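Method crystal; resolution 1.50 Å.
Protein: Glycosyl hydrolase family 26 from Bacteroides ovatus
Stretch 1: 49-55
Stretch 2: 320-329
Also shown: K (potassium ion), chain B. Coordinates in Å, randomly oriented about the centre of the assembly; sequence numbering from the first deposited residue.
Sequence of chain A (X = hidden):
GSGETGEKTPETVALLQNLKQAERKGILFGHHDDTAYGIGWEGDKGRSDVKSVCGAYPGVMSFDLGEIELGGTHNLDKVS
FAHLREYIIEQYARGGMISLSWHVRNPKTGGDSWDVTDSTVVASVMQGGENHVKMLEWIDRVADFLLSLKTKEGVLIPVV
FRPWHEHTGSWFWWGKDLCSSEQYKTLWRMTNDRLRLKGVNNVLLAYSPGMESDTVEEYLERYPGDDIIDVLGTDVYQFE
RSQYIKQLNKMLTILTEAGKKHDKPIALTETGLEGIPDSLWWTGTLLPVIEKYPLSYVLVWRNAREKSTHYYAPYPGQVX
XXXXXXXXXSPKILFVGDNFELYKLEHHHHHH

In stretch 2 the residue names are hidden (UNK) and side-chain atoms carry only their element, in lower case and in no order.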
# COMPACT_ATOMS: atom_id res chain seq x y z
N ASP A 49 -7.87 0.00 15.89
CA ASP A 49 -6.96 0.46 16.96
C ASP A 49 -6.65 1.95 16.78
O ASP A 49 -6.49 2.69 17.79
CB ASP A 49 -5.68 -0.34 16.97
CG ASP A 49 -5.83 -1.67 17.66
OD1 ASP A 49 -6.91 -1.94 18.25
OD2 ASP A 49 -4.82 -2.39 17.68
N VAL A 50 -6.56 2.41 15.54
CA VAL A 50 -6.34 3.85 15.32
C VAL A 50 -7.48 4.72 15.85
O VAL A 50 -7.26 5.67 16.61
CB VAL A 50 -6.09 4.13 13.81
CG1 VAL A 50 -6.12 5.62 13.51
CG2 VAL A 50 -4.72 3.54 13.45
N LYS A 51 -8.71 4.37 15.50
CA LYS A 51 -9.84 5.14 15.99
C LYS A 51 -9.95 5.03 17.50
O LYS A 51 -10.26 6.01 18.18
CB LYS A 51 -11.14 4.66 15.30
CG LYS A 51 -12.39 5.48 15.67
CD LYS A 51 -13.56 5.03 14.83
CE LYS A 51 -14.88 5.70 15.24
NZ LYS A 51 -15.52 4.91 16.33
N SER A 52 -9.65 3.85 18.07
CA SER A 52 -9.75 3.70 19.53
C SER A 52 -8.80 4.63 20.24
O SER A 52 -9.06 5.01 21.38
CB SER A 52 -9.46 2.26 19.96
OG SER A 52 -10.50 1.42 19.56
N VAL A 53 -7.70 5.00 19.57
CA VAL A 53 -6.75 5.93 20.22
C VAL A 53 -7.05 7.39 19.94
O VAL A 53 -7.15 8.20 20.85
CB VAL A 53 -5.29 5.62 19.82
CG1 VAL A 53 -4.30 6.73 20.30
CG2 VAL A 53 -4.90 4.28 20.36
N CYS A 54 -7.24 7.74 18.68
CA CYS A 54 -7.37 9.15 18.34
C CYS A 54 -8.80 9.59 18.00
O CYS A 54 -9.00 10.79 17.88
CB CYS A 54 -6.46 9.52 17.16
SG CYS A 54 -7.07 8.96 15.50
N GLY A 55 -9.74 8.66 17.85
CA GLY A 55 -11.13 9.02 17.65
C GLY A 55 -11.58 9.11 16.22
O GLY A 55 -12.76 9.35 15.97
N UNK A 320 3.03 4.82 23.23
CA UNK A 320 3.09 5.96 22.30
C UNK A 320 1.72 6.54 22.02
O UNK A 320 1.62 7.45 21.21
o UNK A 320 2.88 4.80 20.10
c UNK A 320 3.74 5.58 20.96
N UNK A 321 0.68 6.07 22.70
CA UNK A 321 -0.68 6.49 22.30
C UNK A 321 -0.99 7.98 22.47
O UNK A 321 -1.52 8.60 21.54
c UNK A 321 -1.72 5.69 23.04
N UNK A 322 -0.62 8.55 23.60
CA UNK A 322 -0.87 9.98 23.78
C UNK A 322 -0.16 10.80 22.71
O UNK A 322 -0.71 11.76 22.20
o UNK A 322 -0.84 9.94 27.44
c UNK A 322 -0.40 10.44 25.16
o UNK A 322 -2.43 9.53 25.98
c UNK A 322 -1.29 9.92 26.27
N UNK A 323 1.06 10.39 22.35
CA UNK A 323 1.80 11.15 21.34
C UNK A 323 1.16 10.96 19.95
O UNK A 323 1.21 11.87 19.12
o UNK A 323 4.24 12.75 20.65
c UNK A 323 4.09 11.55 20.37
c UNK A 323 3.27 10.71 21.31
o UNK A 323 4.63 11.00 19.37
N UNK A 324 0.63 9.77 19.67
CA UNK A 324 -0.11 9.56 18.44
C UNK A 324 -1.32 10.51 18.38
O UNK A 324 -1.66 11.02 17.31
c UNK A 324 -0.58 8.12 18.34
c UNK A 324 -3.41 7.53 15.87
c UNK A 324 -2.70 7.76 17.07
c UNK A 324 -1.33 7.44 14.68
c UNK A 324 -2.70 7.34 14.68
c UNK A 324 -1.32 7.83 17.07
c UNK A 324 -0.64 7.70 15.86
N UNK A 325 -2.00 10.70 19.51
CA UNK A 325 -3.12 11.66 19.51
C UNK A 325 -2.61 13.05 19.09
O UNK A 325 -3.22 13.69 18.25
c UNK A 325 -4.86 12.91 20.85
c UNK A 325 -3.82 11.74 20.87
c UNK A 325 -4.56 10.40 21.15
N UNK A 326 -1.48 13.49 19.66
CA UNK A 326 -0.92 14.78 19.32
C UNK A 326 -0.55 14.85 17.81
O UNK A 326 -0.80 15.85 17.13
c UNK A 326 1.04 16.36 19.93
c UNK A 326 3.34 17.38 20.57
c UNK A 326 2.10 16.61 21.03
n UNK A 326 2.96 18.63 19.86
c UNK A 326 0.30 15.06 20.20
N UNK A 327 0.08 13.79 17.33
CA UNK A 327 0.40 13.66 15.90
C UNK A 327 -0.84 13.78 15.04
O UNK A 327 -0.84 14.46 14.00
c UNK A 327 0.37 10.41 12.48
c UNK A 327 2.30 12.15 13.51
c UNK A 327 1.20 11.79 14.31
c UNK A 327 1.07 12.30 15.72
c UNK A 327 2.45 11.61 12.22
c UNK A 327 0.24 10.93 13.79
c UNK A 327 1.48 10.76 11.69
N UNK A 328 -1.92 13.13 15.48
CA UNK A 328 -3.14 13.11 14.69
C UNK A 328 -3.75 14.49 14.59
O UNK A 328 -4.42 14.76 13.63
o UNK A 328 -4.82 12.64 16.43
c UNK A 328 -4.18 12.13 15.26
N UNK A 329 -3.44 15.35 15.54
CA UNK A 329 -3.97 16.69 15.54
C UNK A 329 -3.17 17.65 14.65
O UNK A 329 -3.57 18.81 14.50
c UNK A 329 -6.40 15.82 21.11
c UNK A 329 -5.15 16.75 19.21
c UNK A 329 -4.02 17.16 16.99
c UNK A 329 -5.09 16.43 17.76
n UNK A 329 -7.44 15.13 21.57
n UNK A 329 -5.50 16.31 21.94
n UNK A 329 -6.27 16.03 19.81
K K B . -5.17 16.09 11.57
O HOH W 1 -5.86 18.37 12.67
O HOH W 2 -8.02 17.37 11.75
O HOH W 3 -7.26 14.82 11.79
O HOH W 4 -6.61 17.74 9.92

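Position 320 carries one side-chain carbon followed by one oxygen, at 75° about chi1, and lies beyond reach of stretch 1. A single hydroxyl on a single carbon is serine. Ser 320 occupies the N-cap position of the helix that follows, although its side chain makes no capping bond.

Position 321 has a lone side-chain carbon, 3.9 Å from Val 53 CG1; it is alanine. CB of Ala 321 points sideways, and the backbone O of Ala 321 is closer still to Val 53 CG1, at 3.6 Å. Val 53 thus rests against both the methyl and the backbone of the first helical turn.

At position 322 two carbons end in a pair of oxygens, a short carboxylate that identifies aspartate. Asp 322 starts away from stretch 1 and makes no contact with it. Position 323 repeats the pattern of two carbons and two terminal oxygens, again without touching stretch 1; it too is aspartate. Both carboxylate oxygens of Asp 323 are hydrogen-bonded elsewhere in the structure.

Position 324 shows one carbon leading into a ring of six carbons, which touches Val 50, Val 53 and Cys 54; with no oxygen on the ring, tyrosine is excluded and the residue is phenylalanine. Phe 324 points toward stretch 1. Val 50 CG1 lies at the ring edge, 4.0 Å from Phe 324 CZ, while Val 53 CG1 and Cys 54 CB approach obliquely, 3.7 Å from CD2 and 3.9 Å from CE2 of the ring, respectively. The sulfur Cys 54 SG stands 5.2 Å from the centroid of the Phe 324 ring, also oblique.

Position 325 has three side-chain carbons, two of them branching from the first, and one of these two lies 3.4 Å from Val 53 O; it is valine. That atom, Val 325 CG2, is also 3.8 Å from Val 53 CG1, where the two backbones draw close; the CA atoms of Cys 54 and Val 325 are 5.1 Å apart.

Four carbons in a row ending in nitrogen make position 326 lysine, and exposed Lys 326 does not reach stretch 1. Position 327 is another carbon bearing an all-carbon six-membered ring, hence phenylalanine; Phe 327 is buried but touches nothing in stretch 1.

Position 328 again has one carbon and one oxygen, the oxygen 3.6 Å from Cys 54 CB. This is serine, whose OG donates a 2.6 Å hydrogen bond to Val 325 O, turning the hydroxyl back onto its own helix. Backbone O of Ser 328 binds the potassium ion K at 2.6 Å.

At position 329 three carbons, a nitrogen and a carbon carrying two more nitrogens form a guanidinium, so the residue is arginine. Arg 329 is exposed and makes no contact with stretch 1.

The two helices cross almost at right angles, at 86°, with axes 9.5 Å apart at closest approach. No hydrogen bond joins the stretches. Their contact buries 285 Å² in total and rests on packing: Val 53 sits among Ala 321, Phe 324 and Val 325, while Cys 54 reaches from Phe 324 to Ser 328.

Stretch 2 320-329: SADDFVKFSR
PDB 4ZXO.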